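Local atomic coordinates of serine protease (Nocardiopsis alba, PDB entry 2OUA), a protein that probably cuts peptide bonds within proteins as a secreted, acid-resistant serine endopeptidase of the chymotrypsin-like S1 family, this chain being the mature protease part of a longer precursor. Residues 1-11 and 41-52; 19-30 and 67-77. All coordinates share one frame; numbering follows the deposited sequence.

Contact 1: residues 1-11 and 41-52; sequences ADIIGGLAYTM and TQVSIGNGRGVF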
loop_
_atom_site.group_PDB
_atom_site.type_symbol
_atom_site.label_atom_id
_atom_site.label_comp_id
_atom_site.label_asym_id
_atom_site.label_seq_id
_atom_site.Cartn_x
_atom_site.Cartn_y
_atom_site.Cartn_z
ATOM N N ALA A 1 14.263 4.053 -11.212
ATOM C CA ALA A 1 13.962 3.061 -10.136
ATOM C C ALA A 1 12.678 2.321 -10.478
ATOM O O ALA A 1 11.681 2.939 -10.849
ATOM C CB ALA A 1 13.812 3.777 -8.790
ATOM N N ASP A 2 12.699 0.997 -10.365
ATOM C CA ASP A 2 11.507 0.216 -10.669
ATOM C C ASP A 2 10.507 0.320 -9.525
ATOM O O ASP A 2 10.827 -0.000 -8.381
ATOM C CB ASP A 2 11.855 -1.257 -10.903
ATOM C CG ASP A 2 12.608 -1.483 -12.203
ATOM O OD1 ASP A 2 12.557 -0.602 -13.087
ATOM O OD2 ASP A 2 13.239 -2.556 -12.345
ATOM N N ILE A 3 9.299 0.774 -9.839
ATOM C CA ILE A 3 8.256 0.909 -8.831
ATOM C C ILE A 3 7.595 -0.455 -8.664
ATOM O O ILE A 3 6.797 -0.888 -9.499
ATOM C CB ILE A 3 7.217 1.963 -9.256
ATOM C CG1 ILE A 3 7.932 3.289 -9.548
ATOM C CG2 ILE A 3 6.185 2.165 -8.149
ATOM C CD1 ILE A 3 8.796 3.799 -8.400
ATOM N N ILE A 4 7.959 -1.122 -7.573
ATOM C CA ILE A 4 7.469 -2.455 -7.250
ATOM C C ILE A 4 6.788 -2.431 -5.889
ATOM O O ILE A 4 7.301 -1.828 -4.947
ATOM C CB ILE A 4 8.653 -3.450 -7.205
ATOM C CG1 ILE A 4 9.263 -3.579 -8.605
ATOM C CG2 ILE A 4 8.201 -4.805 -6.666
ATOM C CD1 ILE A 4 10.534 -4.412 -8.642
ATOM N N GLY A 5 5.638 -3.092 -5.789
ATOM C CA GLY A 5 4.915 -3.121 -4.527
ATOM C C GLY A 5 5.731 -3.672 -3.374
ATOM O O GLY A 5 6.461 -4.648 -3.528
ATOM N N GLY A 6 5.615 -3.031 -2.214
ATOM C CA GLY A 6 6.324 -3.479 -1.032
ATOM C C GLY A 6 7.710 -2.900 -0.810
ATOM O O GLY A 6 8.261 -3.028 0.285
ATOM N N LEU A 7 8.285 -2.272 -1.831
ATOM C CA LEU A 7 9.622 -1.708 -1.693
ATOM C C LEU A 7 9.631 -0.451 -0.836
ATOM O O LEU A 7 8.660 0.303 -0.796
ATOM C CB LEU A 7 10.225 -1.399 -3.064
ATOM C CG LEU A 7 10.436 -2.592 -4.003
ATOM C CD1 LEU A 7 11.223 -2.132 -5.222
ATOM C CD2 LEU A 7 11.184 -3.708 -3.283
ATOM N N ALA A 8 10.745 -0.231 -0.154
ATOM C CA ALA A 8 10.890 0.925 0.712
ATOM C C ALA A 8 11.110 2.221 -0.051
ATOM O O ALA A 8 11.681 2.228 -1.144
ATOM C CB ALA A 8 12.059 0.705 1.672
ATOM N N TYR A 9 10.628 3.313 0.532
ATOM C CA TYR A 9 10.826 4.647 -0.017
ATOM C C TYR A 9 10.944 5.531 1.215
ATOM O O TYR A 9 10.434 5.185 2.280
ATOM C CB TYR A 9 9.668 5.076 -0.936
ATOM C CG TYR A 9 8.327 5.331 -0.282
ATOM C CD1 TYR A 9 8.052 6.543 0.356
ATOM C CD2 TYR A 9 7.308 4.387 -0.362
ATOM C CE1 TYR A 9 6.783 6.807 0.894
ATOM C CE2 TYR A 9 6.048 4.636 0.166
ATOM C CZ TYR A 9 5.789 5.846 0.789
ATOM O OH TYR A 9 4.533 6.079 1.298
ATOM N N THR A 10 11.641 6.654 1.094
ATOM C CA THR A 10 11.827 7.521 2.246
ATOM C C THR A 10 11.295 8.925 2.024
ATOM O O THR A 10 11.281 9.427 0.901
ATOM C CB THR A 10 13.316 7.604 2.630
ATOM O OG1 THR A 10 14.074 8.042 1.498
ATOM C CG2 THR A 10 13.829 6.234 3.068
ATOM N N MET A 11 10.867 9.550 3.115
ATOM C CA MET A 11 10.314 10.897 3.082
ATOM C C MET A 11 10.430 11.512 4.469
ATOM O O MET A 11 9.537 12.235 4.913
ATOM C CB MET A 11 8.843 10.840 2.672
ATOM C CG MET A 11 8.062 9.671 3.283
ATOM S SD MET A 11 8.313 9.438 5.066
ATOM C CE MET A 11 7.678 7.776 5.272
ATOM N N THR A 41 4.781 16.356 0.154
ATOM C CA THR A 41 5.941 15.679 0.715
ATOM C C THR A 41 6.760 14.969 -0.348
ATOM O O THR A 41 6.221 14.255 -1.196
ATOM C CB THR A 41 5.525 14.680 1.805
ATOM O OG1 THR A 41 4.997 15.407 2.919
ATOM C CG2 THR A 41 6.715 13.856 2.271
ATOM N N GLN A 42 8.071 15.178 -0.284
ATOM C CA GLN A 42 9.019 14.598 -1.228
ATOM C C GLN A 42 9.379 13.161 -0.883
ATOM O O GLN A 42 9.549 12.806 0.287
ATOM C CB GLN A 42 10.294 15.445 -1.271
ATOM C CG GLN A 42 10.090 16.853 -1.803
ATOM C CD GLN A 42 9.700 16.868 -3.265
ATOM O OE1 GLN A 42 10.383 16.282 -4.105
ATOM N NE2 GLN A 42 8.601 17.542 -3.579
ATOM N N VAL A 43 9.521 12.344 -1.920
ATOM C CA VAL A 43 9.841 10.934 -1.765
ATOM C C VAL A 43 11.092 10.530 -2.534
ATOM O O VAL A 43 11.365 11.055 -3.613
ATOM C CB VAL A 43 8.670 10.057 -2.275
ATOM C CG1 VAL A 43 9.113 8.607 -2.406
ATOM C CG2 VAL A 43 7.487 10.172 -1.326
ATOM N N SER A 44 11.835 9.588 -1.966
ATOM C CA SER A 44 13.034 9.045 -2.595
ATOM C C SER A 44 12.956 7.526 -2.569
ATOM O O SER A 44 12.661 6.926 -1.531
ATOM C CB SER A 44 14.302 9.487 -1.860
ATOM O OG SER A 44 14.641 10.825 -2.171
ATOM N N ILE A 45 13.191 6.909 -3.721
ATOM C CA ILE A 45 13.201 5.457 -3.833
ATOM C C ILE A 45 14.262 5.121 -4.872
ATOM O O ILE A 45 14.075 5.343 -6.069
ATOM C CB ILE A 45 11.819 4.894 -4.255
ATOM C CG1 ILE A 45 11.944 3.396 -4.537
ATOM C CG2 ILE A 45 11.275 5.647 -5.453
ATOM C CD1 ILE A 45 10.611 2.694 -4.702
ATOM N N GLY A 46 15.390 4.598 -4.404
ATOM C CA GLY A 46 16.473 4.290 -5.315
ATOM C C GLY A 46 16.892 5.615 -5.921
ATOM O O GLY A 46 17.015 6.612 -5.205
ATOM N N ASN A 47 17.092 5.646 -7.232
ATOM C CA ASN A 47 17.484 6.876 -7.909
ATOM C C ASN A 47 16.220 7.619 -8.333
ATOM O O ASN A 47 16.274 8.581 -9.099
ATOM C CB ASN A 47 18.332 6.548 -9.138
ATOM C CG ASN A 47 17.532 5.871 -10.235
ATOM O OD1 ASN A 47 16.535 5.197 -9.965
ATOM N ND2 ASN A 47 17.972 6.034 -11.477
ATOM N N GLY A 48 15.079 7.158 -7.831
ATOM C CA GLY A 48 13.815 7.786 -8.174
ATOM C C GLY A 48 13.388 8.854 -7.187
ATOM O O GLY A 48 13.723 8.789 -6.006
ATOM N N ARG A 49 12.647 9.843 -7.676
ATOM C CA ARG A 49 12.158 10.935 -6.840
ATOM C C ARG A 49 10.685 11.181 -7.142
ATOM O O ARG A 49 10.254 11.107 -8.293
ATOM C CB ARG A 49 12.957 12.214 -7.111
ATOM C CG ARG A 49 14.446 12.102 -6.812
ATOM C CD ARG A 49 14.722 12.058 -5.315
ATOM N NE ARG A 49 16.149 11.938 -5.025
ATOM C CZ ARG A 49 16.837 10.799 -5.083
ATOM N NH1 ARG A 49 16.234 9.664 -5.416
ATOM N NH2 ARG A 49 18.137 10.796 -4.809
ATOM N N GLY A 50 9.913 11.480 -6.106
ATOM C CA GLY A 50 8.499 11.724 -6.303
ATOM C C GLY A 50 7.939 12.666 -5.266
ATOM O O GLY A 50 8.665 13.139 -4.390
ATOM N N VAL A 51 6.641 12.928 -5.358
ATOM C CA VAL A 51 5.975 13.824 -4.425
ATOM C C VAL A 51 4.549 13.356 -4.174
ATOM O O VAL A 51 3.886 12.854 -5.083
ATOM C CB VAL A 51 5.939 15.263 -4.988
ATOM C CG1 VAL A 51 5.231 15.267 -6.335
ATOM C CG2 VAL A 51 5.230 16.194 -4.017
ATOM N N PHE A 52 4.083 13.505 -2.939
ATOM C CA PHE A 52 2.716 13.121 -2.608
ATOM C C PHE A 52 1.786 14.103 -3.316
ATOM O O PHE A 52 1.700 15.276 -2.939
ATOM C CB PHE A 52 2.480 13.178 -1.091
ATOM C CG PHE A 52 2.931 11.945 -0.356
ATOM C CD1 PHE A 52 4.280 11.697 -0.133
ATOM C CD2 PHE A 52 1.994 11.014 0.095
ATOM C CE1 PHE A 52 4.698 10.537 0.527
ATOM C CE2 PHE A 52 2.403 9.849 0.757
ATOM C CZ PHE A 52 3.757 9.611 0.973
HETATM O O HOH W 1 16.551 4.448 -13.673
HETATM O O HOH W 2 15.668 6.178 -0.294
#

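Contact 2: residues 19-30 and 67-77; sequences FAATNASGQPGF and GTSNFTLTNLV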
loop_
_atom_site.group_PDB
_atom_site.type_symbol
_atom_site.label_atom_id
_atom_site.label_comp_id
_atom_site.label_asym_id
_atom_site.label_seq_id
_atom_site.Cartn_x
_atom_site.Cartn_y
_atom_site.Cartn_z
ATOM N N PHE A 19 1.079 0.118 -4.863
ATOM C CA PHE A 19 0.992 -0.415 -6.218
ATOM C C PHE A 19 1.350 0.650 -7.235
ATOM O O PHE A 19 0.954 1.810 -7.096
ATOM C CB PHE A 19 -0.425 -0.913 -6.531
ATOM C CG PHE A 19 -0.873 -2.053 -5.676
ATOM C CD1 PHE A 19 -1.658 -1.830 -4.551
ATOM C CD2 PHE A 19 -0.491 -3.356 -5.981
ATOM C CE1 PHE A 19 -2.057 -2.886 -3.744
ATOM C CE2 PHE A 19 -0.885 -4.420 -5.178
ATOM C CZ PHE A 19 -1.670 -4.183 -4.058
ATOM N N ALA A 20 2.107 0.257 -8.254
ATOM C CA ALA A 20 2.476 1.186 -9.311
ATOM C C ALA A 20 1.177 1.577 -10.009
ATOM O O ALA A 20 0.310 0.730 -10.244
ATOM C CB ALA A 20 3.420 0.506 -10.300
ATOM N N ALA A 21 1.044 2.859 -10.334
ATOM C CA ALA A 21 -0.149 3.360 -11.010
ATOM C C ALA A 21 0.166 4.661 -11.748
ATOM O O ALA A 21 1.174 5.307 -11.480
ATOM C CB ALA A 21 -1.269 3.598 -9.993
ATOM N N THR A 22 -0.705 5.034 -12.682
ATOM C CA THR A 22 -0.534 6.265 -13.441
ATOM C C THR A 22 -1.733 7.163 -13.146
ATOM O O THR A 22 -2.832 6.664 -12.907
ATOM C CB THR A 22 -0.469 5.984 -14.965
ATOM O OG1 THR A 22 -1.679 5.340 -15.389
ATOM C CG2 THR A 22 0.702 5.073 -15.287
ATOM N N ASN A 23 -1.534 8.478 -13.139
ATOM C CA ASN A 23 -2.655 9.377 -12.875
ATOM C C ASN A 23 -3.361 9.746 -14.174
ATOM O O ASN A 23 -2.992 9.263 -15.247
ATOM C CB ASN A 23 -2.196 10.644 -12.139
ATOM C CG ASN A 23 -1.216 11.477 -12.944
ATOM O OD1 ASN A 23 -1.143 11.365 -14.169
ATOM N ND2 ASN A 23 -0.471 12.337 -12.256
ATOM N N ALA A 24 -4.377 10.598 -14.073
ATOM C CA ALA A 24 -5.161 11.018 -15.230
ATOM C C ALA A 24 -4.333 11.626 -16.362
ATOM O O ALA A 24 -4.735 11.567 -17.524
ATOM C CB ALA A 24 -6.244 12.000 -14.792
ATOM N N SER A 25 -3.187 12.211 -16.030
ATOM C CA SER A 25 -2.322 12.814 -17.042
ATOM C C SER A 25 -1.333 11.806 -17.621
ATOM O O SER A 25 -0.492 12.155 -18.451
ATOM C CB SER A 25 -1.551 13.998 -16.452
ATOM O OG SER A 25 -2.416 15.086 -16.172
ATOM N N GLY A 26 -1.435 10.555 -17.178
ATOM C CA GLY A 26 -0.540 9.524 -17.673
ATOM C C GLY A 26 0.823 9.560 -17.009
ATOM O O GLY A 26 1.787 8.974 -17.505
ATOM N N GLN A 27 0.910 10.247 -15.878
ATOM C CA GLN A 27 2.170 10.357 -15.156
ATOM C C GLN A 27 2.314 9.177 -14.194
ATOM O O GLN A 27 1.367 8.816 -13.493
ATOM C CB GLN A 27 2.210 11.694 -14.416
ATOM C CG GLN A 27 1.890 12.858 -15.346
ATOM C CD GLN A 27 1.703 14.173 -14.623
ATOM O OE1 GLN A 27 1.029 14.241 -13.595
ATOM N NE2 GLN A 27 2.284 15.234 -15.169
ATOM N N PRO A 28 3.508 8.565 -14.156
ATOM C CA PRO A 28 3.807 7.416 -13.296
ATOM C C PRO A 28 3.929 7.752 -11.817
ATOM O O PRO A 28 4.371 8.837 -11.446
ATOM C CB PRO A 28 5.119 6.902 -13.877
ATOM C CG PRO A 28 5.818 8.181 -14.216
ATOM C CD PRO A 28 4.716 8.995 -14.884
ATOM N N GLY A 29 3.537 6.800 -10.976
ATOM C CA GLY A 29 3.612 6.992 -9.540
ATOM C C GLY A 29 3.161 5.722 -8.854
ATOM O O GLY A 29 3.254 4.636 -9.431
ATOM N N PHE A 30 2.675 5.837 -7.623
ATOM C CA PHE A 30 2.189 4.662 -6.910
ATOM C C PHE A 30 1.282 5.049 -5.757
ATOM O O PHE A 30 1.433 6.122 -5.174
ATOM C CB PHE A 30 3.366 3.811 -6.401
ATOM C CG PHE A 30 4.281 4.523 -5.428
ATOM C CD1 PHE A 30 3.913 4.697 -4.095
ATOM C CD2 PHE A 30 5.523 4.995 -5.847
ATOM C CE1 PHE A 30 4.772 5.327 -3.186
ATOM C CE2 PHE A 30 6.393 5.630 -4.948
ATOM C CZ PHE A 30 6.017 5.795 -3.614
ATOM N N GLY A 67 5.709 10.374 -9.611
ATOM C CA GLY A 67 7.138 10.398 -9.861
ATOM C C GLY A 67 7.541 11.665 -10.591
ATOM O O GLY A 67 6.856 12.090 -11.519
ATOM N N THR A 68 8.638 12.277 -10.165
ATOM C CA THR A 68 9.127 13.487 -10.810
ATOM C C THR A 68 10.399 13.151 -11.586
ATOM O O THR A 68 10.784 13.865 -12.515
ATOM C CB THR A 68 9.414 14.607 -9.787
ATOM O OG1 THR A 68 10.298 14.122 -8.774
ATOM C CG2 THR A 68 8.111 15.081 -9.144
ATOM N N SER A 69 11.050 12.055 -11.201
ATOM C CA SER A 69 12.252 11.620 -11.897
ATOM C C SER A 69 12.583 10.150 -11.649
ATOM O O SER A 69 12.498 9.655 -10.522
ATOM C CB SER A 69 13.455 12.490 -11.510
ATOM O OG SER A 69 13.839 12.286 -10.165
ATOM N N ASN A 70 12.945 9.465 -12.728
ATOM C CA ASN A 70 13.327 8.060 -12.692
ATOM C C ASN A 70 12.343 7.078 -12.064
ATOM O O ASN A 70 12.711 6.278 -11.205
ATOM C CB ASN A 70 14.688 7.918 -12.016
ATOM C CG ASN A 70 15.767 8.703 -12.730
ATOM O OD1 ASN A 70 15.841 8.691 -13.957
ATOM N ND2 ASN A 70 16.611 9.386 -11.967
ATOM N N PHE A 71 11.090 7.138 -12.499
ATOM C CA PHE A 71 10.076 6.211 -12.016
ATOM C C PHE A 71 9.744 5.261 -13.162
ATOM O O PHE A 71 9.224 5.689 -14.190
ATOM C CB PHE A 71 8.806 6.960 -11.595
ATOM C CG PHE A 71 8.695 7.205 -10.112
ATOM C CD1 PHE A 71 9.796 7.628 -9.375
ATOM C CD2 PHE A 71 7.475 7.048 -9.464
ATOM C CE1 PHE A 71 9.680 7.896 -8.010
ATOM C CE2 PHE A 71 7.349 7.313 -8.098
ATOM C CZ PHE A 71 8.451 7.737 -7.372
ATOM N N THR A 72 10.069 3.984 -12.994
ATOM C CA THR A 72 9.763 2.982 -14.012
ATOM C C THR A 72 8.729 2.049 -13.396
ATOM O O THR A 72 9.028 1.335 -12.447
ATOM C CB THR A 72 11.008 2.170 -14.401
ATOM O OG1 THR A 72 11.971 3.035 -15.013
ATOM C CG2 THR A 72 10.635 1.067 -15.380
ATOM N N LEU A 73 7.515 2.059 -13.937
ATOM C CA LEU A 73 6.449 1.231 -13.386
ATOM C C LEU A 73 6.545 -0.242 -13.749
ATOM O O LEU A 73 7.089 -0.609 -14.794
ATOM C CB LEU A 73 5.081 1.765 -13.823
ATOM C CG LEU A 73 4.781 3.241 -13.532
ATOM C CD1 LEU A 73 3.332 3.531 -13.880
ATOM C CD2 LEU A 73 5.044 3.558 -12.067
ATOM N N THR A 74 6.016 -1.079 -12.863
ATOM C CA THR A 74 5.982 -2.522 -13.065
ATOM C C THR A 74 4.634 -2.983 -12.537
ATOM O O THR A 74 3.930 -2.213 -11.877
ATOM C CB THR A 74 7.071 -3.271 -12.256
ATOM O OG1 THR A 74 6.681 -3.339 -10.875
ATOM C CG2 THR A 74 8.415 -2.562 -12.369
ATOM N N ASN A 75 4.263 -4.226 -12.827
ATOM C CA ASN A 75 3.008 -4.762 -12.319
ATOM C C ASN A 75 3.397 -5.839 -11.311
ATOM O O ASN A 75 2.741 -6.871 -11.191
ATOM C CB ASN A 75 2.166 -5.360 -13.457
ATOM C CG ASN A 75 2.678 -6.711 -13.919
ATOM O OD1 ASN A 75 3.879 -6.906 -14.098
ATOM N ND2 ASN A 75 1.758 -7.649 -14.131
ATOM N N LEU A 76 4.473 -5.572 -10.580
ATOM C CA LEU A 76 4.992 -6.514 -9.599
ATOM C C LEU A 76 4.883 -6.080 -8.139
ATOM O O LEU A 76 4.796 -4.894 -7.825
ATOM C CB LEU A 76 6.465 -6.807 -9.897
ATOM C CG LEU A 76 6.833 -7.265 -11.307
ATOM C CD1 LEU A 76 8.351 -7.394 -11.418
ATOM C CD2 LEU A 76 6.155 -8.590 -11.612
ATOM N N VAL A 77 4.913 -7.078 -7.261
ATOM C CA VAL A 77 4.885 -6.900 -5.814
ATOM C C VAL A 77 5.924 -7.880 -5.277
ATOM O O VAL A 77 5.854 -9.075 -5.566
ATOM C CB VAL A 77 3.501 -7.255 -5.214
ATOM C CG1 VAL A 77 3.568 -7.216 -3.674
ATOM C CG2 VAL A 77 2.452 -6.278 -5.722
HETATM O O HOH W 3 2.693 -2.673 -8.373
#

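Contact 1: residues 1-11 and 41-52
T10 and S44 are joined by a pair of backbone bonds, T10 N to S44 O (2.8 Å) and S44 N to T10 O (2.9 Å), a single antiparallel hydrogen-bonded pair between strands 8-10 and 42-45. S44 O also takes a weak bond from a water that is hydrogen-bonded to T10 OG1. At the other end the terminal amine of A1 donates to a lone pair of N47 OD1 (2.8 Å), in the carbonyl plane; N47 reaches back because its CG stands between its own N and carbonyl carbon (chi1 69°). N47 ND2 donates a hydrogen bond to a second water, which also accepts a weak one from A1 N. Between these polar ends, I45 runs its CG1 and CD1 alongside A8 O, and its CD1 meets I3 CD1 at 4.3 Å. Beside the T10-S44 pair, the Y9 ring crosses V43 obliquely, Y9 CD1 against V43 CG1 at 3.6 Å, while F52 CZ lies 3.6 Å from Y9 OH, whose hydrogen-bond partner is T32 OG1. Mutual backbone bonds of I45 and G48 close a type II' turn, that of a tight two-residue β-hairpin; I45 N and R49 NH1 grip G48 O from opposite faces of its plane, and the same NH1 reaches G46 O. In the N-terminal barrel, strand 8-10 pairs antiparallel with 14-22, strand 48-56 with 62-69, and strand 2-5 runs parallel to 72-74.

Contact 2: residues 19-30 and 67-77
Within the N-terminal barrel of this chymotrypsin-like protease, the hairpin of strands 14-22 and 28-32 packs against the chain that leaves strand 62-69 and doubles back through 72-74. A backbone bond from G67 N to P28 O (2.7 Å) marks where strands 28-32 and 62-69 pair. L73 has the largest share of the apolar contact. L73 CG lies on P28 CB at 3.7 Å, L73 CD2 points at G29 O, and L73 CD1 is pressed tightly against T22 CG2 (3.4 Å); CG anti to the carbonyl carbon (chi1 -54°) sends these branches over the hairpin. A20 CB abuts L73 CD2 and comes within 3.2 Å of T74 O. F71 sets its ring edge toward G29 CA and meets F30 rim to rim, planes at 11° and centroids 5.9 Å apart, neither over the other's face; G67 CA covers one F71 face. Farther along, V77 CG2 touches F19 CE2 at 3.9 Å, and a water bridges A20 N to L76 O. T74 OG1 accepts from L76 N in an ST turn and also bonds I3 O. This pairing of strands 14-22, 28-32 and 62-69 belongs to the N-terminal one of the two β-barrels of the chymotrypsin fold.

How the contacts relate
Contacts 1 and 2 lie with their centres 10 Å apart, and their segments alternate along the chain. They touch directly: I3 N meets T72 O at 2.7 Å, a probable hydrogen bond of the parallel pair 2-5 and 72-74, and R49 O meets T68 N at 2.7 Å where strands 48-56 and 62-69 adjoin. F30 of contact 2 meets the Y9 ring of contact 1. Contact 1 is nearer the predicted charge-relay residues: the side chains of Y9 and S143 are about 7 Å apart, as are those of M11 and H35, whereas F30 stays about 11 Å from S143. The bound 4-(2-aminoethyl)benzenesulfonyl fluoride lies about 10 Å from the Y9 side chain and about 13 Å from that of F19.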